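Local coordinates for protein kinase, putative (Bodo saltans, PDB 6TLY), which is an unconventional kinetochore protein, KKT2, whose central domain binds zinc and probably serves in centromere localisation, and which is probably also a serine/threonine kinase, at residues K69-K81 with Q85-P98. Sequence-based numbering, arbitrary orientation.
With ZN (zinc ion), chain D; SO4 (sulfate ion), chain E.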
# COMPACT_ATOMS: atom_id res chain seq x y z
N LYS A 69 3.04 -5.69 7.43
CA LYS A 69 1.90 -6.53 7.77
C LYS A 69 2.47 -7.92 8.08
O LYS A 69 3.35 -8.42 7.37
CB LYS A 69 0.97 -6.62 6.54
CG LYS A 69 -0.44 -7.08 6.84
CD LYS A 69 -1.23 -6.06 7.59
CE LYS A 69 -2.69 -6.39 7.59
NZ LYS A 69 -3.50 -5.23 8.05
N GLU A 70 1.98 -8.55 9.15
CA GLU A 70 2.43 -9.88 9.54
C GLU A 70 1.68 -11.00 8.80
O GLU A 70 2.01 -12.15 9.01
CB GLU A 70 2.35 -10.05 11.07
CG GLU A 70 3.41 -9.25 11.82
CD GLU A 70 3.01 -8.86 13.23
OE1 GLU A 70 2.88 -9.76 14.09
OE2 GLU A 70 2.85 -7.64 13.48
N VAL A 71 0.68 -10.68 7.98
CA VAL A 71 -0.04 -11.64 7.14
C VAL A 71 -0.06 -11.15 5.69
O VAL A 71 -0.48 -10.02 5.45
CB VAL A 71 -1.47 -12.01 7.61
CG1 VAL A 71 -2.04 -13.12 6.73
CG2 VAL A 71 -1.47 -12.47 9.07
N HIS A 72 0.39 -11.97 4.74
CA HIS A 72 0.40 -11.61 3.33
C HIS A 72 -0.52 -12.56 2.56
O HIS A 72 -0.49 -13.76 2.80
CB HIS A 72 1.82 -11.71 2.75
CG HIS A 72 2.82 -10.73 3.31
ND1 HIS A 72 4.12 -10.68 2.82
CD2 HIS A 72 2.68 -9.81 4.29
CE1 HIS A 72 4.73 -9.73 3.52
NE2 HIS A 72 3.90 -9.17 4.40
N PHE A 73 -1.33 -12.02 1.64
CA PHE A 73 -2.23 -12.80 0.78
C PHE A 73 -1.67 -12.69 -0.65
O PHE A 73 -1.51 -11.59 -1.16
CB PHE A 73 -3.65 -12.25 0.84
CG PHE A 73 -4.24 -12.37 2.23
CD1 PHE A 73 -4.03 -11.38 3.17
CD2 PHE A 73 -4.95 -13.50 2.61
CE1 PHE A 73 -4.53 -11.50 4.46
CE2 PHE A 73 -5.42 -13.63 3.91
CZ PHE A 73 -5.23 -12.62 4.82
N LEU A 74 -1.38 -13.82 -1.28
CA LEU A 74 -0.76 -13.83 -2.59
C LEU A 74 -1.70 -14.31 -3.69
O LEU A 74 -2.47 -15.26 -3.48
CB LEU A 74 0.47 -14.74 -2.56
CG LEU A 74 1.75 -14.14 -1.96
CD1 LEU A 74 1.71 -14.11 -0.45
CD2 LEU A 74 2.97 -14.96 -2.37
N CYS A 75 -1.58 -13.70 -4.86
CA CYS A 75 -2.34 -14.11 -6.02
C CYS A 75 -1.64 -15.31 -6.63
O CYS A 75 -0.45 -15.24 -6.94
CB CYS A 75 -2.47 -12.97 -7.03
SG CYS A 75 -3.25 -13.48 -8.58
N ALA A 76 -2.37 -16.42 -6.81
CA ALA A 76 -1.78 -17.62 -7.40
C ALA A 76 -1.40 -17.40 -8.86
O ALA A 76 -0.47 -18.04 -9.33
CB ALA A 76 -2.76 -18.78 -7.29
N LYS A 77 -2.10 -16.51 -9.57
CA LYS A 77 -1.88 -16.34 -11.00
C LYS A 77 -0.70 -15.44 -11.38
O LYS A 77 -0.07 -15.70 -12.41
CB LYS A 77 -3.18 -15.84 -11.65
CG LYS A 77 -4.29 -16.89 -11.46
CD LYS A 77 -5.66 -16.32 -11.70
CE LYS A 77 -6.18 -15.55 -10.51
NZ LYS A 77 -7.60 -15.16 -10.72
N CYS A 78 -0.35 -14.44 -10.55
CA CYS A 78 0.78 -13.56 -10.88
C CYS A 78 1.84 -13.42 -9.79
O CYS A 78 2.90 -12.84 -10.03
CB CYS A 78 0.28 -12.19 -11.33
SG CYS A 78 -0.49 -11.21 -10.01
N GLY A 79 1.55 -13.91 -8.59
CA GLY A 79 2.46 -13.86 -7.45
C GLY A 79 2.38 -12.59 -6.62
O GLY A 79 3.06 -12.48 -5.61
N LYS A 80 1.59 -11.61 -7.04
CA LYS A 80 1.47 -10.32 -6.34
C LYS A 80 0.94 -10.49 -4.90
O LYS A 80 0.02 -11.27 -4.67
CB LYS A 80 0.54 -9.41 -7.14
CG LYS A 80 0.72 -7.93 -6.92
CD LYS A 80 0.06 -7.19 -8.09
CE LYS A 80 0.30 -5.70 -8.05
NZ LYS A 80 -0.79 -4.97 -8.76
N LYS A 81 1.54 -9.75 -3.95
CA LYS A 81 1.20 -9.75 -2.53
C LYS A 81 0.25 -8.61 -2.18
O LYS A 81 0.38 -7.50 -2.73
CB LYS A 81 2.46 -9.63 -1.66
CG LYS A 81 3.47 -10.75 -1.88
CD LYS A 81 4.78 -10.43 -1.18
CE LYS A 81 5.90 -11.35 -1.62
NZ LYS A 81 5.54 -12.78 -1.41
N GLN A 85 -7.37 -10.06 2.45
CA GLN A 85 -8.09 -10.98 1.57
C GLN A 85 -8.99 -10.16 0.64
O GLN A 85 -9.09 -10.48 -0.53
CB GLN A 85 -8.91 -11.97 2.39
CG GLN A 85 -9.89 -12.76 1.53
CD GLN A 85 -10.42 -13.94 2.26
OE1 GLN A 85 -9.91 -15.04 2.11
NE2 GLN A 85 -11.45 -13.73 3.06
N THR A 86 -9.61 -9.08 1.15
CA THR A 86 -10.48 -8.24 0.33
C THR A 86 -9.73 -7.64 -0.88
O THR A 86 -10.25 -7.68 -1.99
CB THR A 86 -11.19 -7.18 1.19
OG1 THR A 86 -11.93 -7.85 2.22
CG2 THR A 86 -12.18 -6.36 0.38
N LYS A 87 -8.50 -7.13 -0.67
CA LYS A 87 -7.72 -6.56 -1.78
C LYS A 87 -7.27 -7.61 -2.75
O LYS A 87 -7.33 -7.38 -3.95
CB LYS A 87 -6.56 -5.71 -1.29
CG LYS A 87 -7.07 -4.39 -0.73
CD LYS A 87 -5.96 -3.46 -0.33
CE LYS A 87 -6.53 -2.09 -0.06
NZ LYS A 87 -5.45 -1.09 0.02
N LEU A 88 -6.90 -8.79 -2.24
CA LEU A 88 -6.55 -9.91 -3.12
C LEU A 88 -7.78 -10.30 -3.97
O LEU A 88 -7.63 -10.51 -5.17
CB LEU A 88 -6.08 -11.14 -2.30
CG LEU A 88 -5.94 -12.47 -3.09
CD1 LEU A 88 -4.84 -12.35 -4.14
CD2 LEU A 88 -5.63 -13.62 -2.14
N GLN A 89 -8.96 -10.37 -3.36
CA GLN A 89 -10.18 -10.74 -4.07
C GLN A 89 -10.54 -9.74 -5.18
O GLN A 89 -10.88 -10.18 -6.27
CB GLN A 89 -11.34 -10.96 -3.11
CG GLN A 89 -11.17 -12.28 -2.35
CD GLN A 89 -12.16 -12.44 -1.23
OE1 GLN A 89 -12.73 -11.46 -0.73
NE2 GLN A 89 -12.38 -13.67 -0.79
N TYR A 90 -10.38 -8.42 -4.93
CA TYR A 90 -10.64 -7.41 -5.97
C TYR A 90 -9.66 -7.61 -7.13
O TYR A 90 -10.08 -7.61 -8.28
CB TYR A 90 -10.48 -5.97 -5.44
CG TYR A 90 -11.46 -5.55 -4.38
CD1 TYR A 90 -12.75 -6.06 -4.34
CD2 TYR A 90 -11.13 -4.56 -3.46
CE1 TYR A 90 -13.67 -5.65 -3.39
CE2 TYR A 90 -12.04 -4.15 -2.49
CZ TYR A 90 -13.31 -4.67 -2.47
OH TYR A 90 -14.19 -4.26 -1.50
N HIS A 91 -8.37 -7.85 -6.83
CA HIS A 91 -7.35 -8.08 -7.86
C HIS A 91 -7.67 -9.34 -8.68
O HIS A 91 -7.64 -9.29 -9.91
CB HIS A 91 -5.95 -8.26 -7.21
CG HIS A 91 -4.89 -8.80 -8.12
ND1 HIS A 91 -4.19 -7.98 -8.99
CD2 HIS A 91 -4.44 -10.07 -8.28
CE1 HIS A 91 -3.33 -8.76 -9.62
NE2 HIS A 91 -3.44 -10.03 -9.22
N SER A 92 -7.91 -10.46 -7.99
CA SER A 92 -8.13 -11.78 -8.58
C SER A 92 -9.29 -11.82 -9.59
O SER A 92 -9.20 -12.54 -10.58
CB SER A 92 -8.31 -12.82 -7.48
OG SER A 92 -8.13 -14.13 -8.00
N ARG A 93 -10.34 -11.04 -9.36
CA ARG A 93 -11.49 -10.97 -10.27
C ARG A 93 -11.05 -10.60 -11.70
O ARG A 93 -11.55 -11.18 -12.67
CB ARG A 93 -12.49 -9.95 -9.73
CG ARG A 93 -13.74 -9.78 -10.59
CD ARG A 93 -14.92 -10.58 -10.08
NE ARG A 93 -15.28 -10.20 -8.72
CZ ARG A 93 -16.09 -10.90 -7.93
NH1 ARG A 93 -16.65 -12.02 -8.37
NH2 ARG A 93 -16.35 -10.48 -6.69
N GLY A 94 -10.06 -9.71 -11.80
CA GLY A 94 -9.54 -9.25 -13.08
C GLY A 94 -8.17 -9.79 -13.46
O GLY A 94 -7.60 -9.33 -14.44
N CYS A 95 -7.65 -10.79 -12.74
CA CYS A 95 -6.33 -11.35 -13.04
C CYS A 95 -6.38 -12.74 -13.61
O CYS A 95 -6.94 -13.65 -13.00
CB CYS A 95 -5.40 -11.29 -11.83
SG CYS A 95 -3.73 -11.93 -12.16
N ARG A 96 -5.77 -12.93 -14.77
CA ARG A 96 -5.58 -14.23 -15.41
C ARG A 96 -4.09 -14.58 -15.60
O ARG A 96 -3.77 -15.54 -16.28
CB ARG A 96 -6.27 -14.28 -16.78
CG ARG A 96 -7.70 -13.82 -16.72
CD ARG A 96 -8.70 -14.95 -16.57
NE ARG A 96 -10.06 -14.43 -16.73
CZ ARG A 96 -10.66 -14.21 -17.90
NH1 ARG A 96 -10.02 -14.47 -19.03
NH2 ARG A 96 -11.89 -13.72 -17.94
N GLY A 97 -3.21 -13.76 -15.04
CA GLY A 97 -1.77 -13.95 -15.17
C GLY A 97 -1.04 -12.63 -15.13
O GLY A 97 -1.63 -11.56 -14.99
N PRO A 98 0.29 -12.70 -15.23
CA PRO A 98 1.09 -11.47 -15.16
C PRO A 98 0.82 -10.46 -16.29
O PRO A 98 0.56 -10.86 -17.42
CB PRO A 98 2.54 -11.98 -15.22
CG PRO A 98 2.45 -13.36 -15.79
CD PRO A 98 1.13 -13.90 -15.36
ZN ZN D . -2.77 -11.66 -10.04
S SO4 E . -9.69 -8.98 5.21
O1 SO4 E . -10.19 -8.74 3.88
O2 SO4 E . -8.40 -9.70 5.15
O3 SO4 E . -9.47 -7.72 5.93
O4 SO4 E . -10.74 -9.71 5.92
O HOH W 1 -3.88 -5.28 -8.84
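Lys77 NZ donates to three oxygens: Ser92 OG and Ser92 O in the last turn of helix 85-93, and Cys95 O (2.8 Å, C=O...N 155°) in the loop that follows. A bend at chi3 (-80°) turns the ammonium toward them. At Ser92 O (125°), Lys77 NZ and Cys95 N arrive from opposite faces of the carbonyl plane. Zinc joins both segments: Cys75 SG (2.4 Å), Cys78 SG and Cys95 SG bind it with His91 NE2 (1.9 Å). His91 CG and Cys75 SG stand anti to their backbone N, which turns imidazole and thiolate toward the metal; Cys75 SG lies in the imidazole plane, at its edge. A water accepts from His91 ND1 (2.7 Å) and Lys80 NZ, giving the nitrogen remote from zinc an acceptor; Lys80 NZ also donates to Lys53 O. Weak N-H...S bonds join Cys78 N to Cys75 SG, Lys80 N to Cys78 SG and Gly97 N to Cys95 SG. Leu88 CD1 packs on Cys75 CA (3.6 Å) and Leu88 CD2 on Phe73 CB, while Gln85 N, its hydrogen given to a sulfate oxygen, lies over one Phe73 ring face, toward the rim. Strand 73-74 pairs with 81-82; this hairpin, helix and zinc site make a C2H2-like zinc finger.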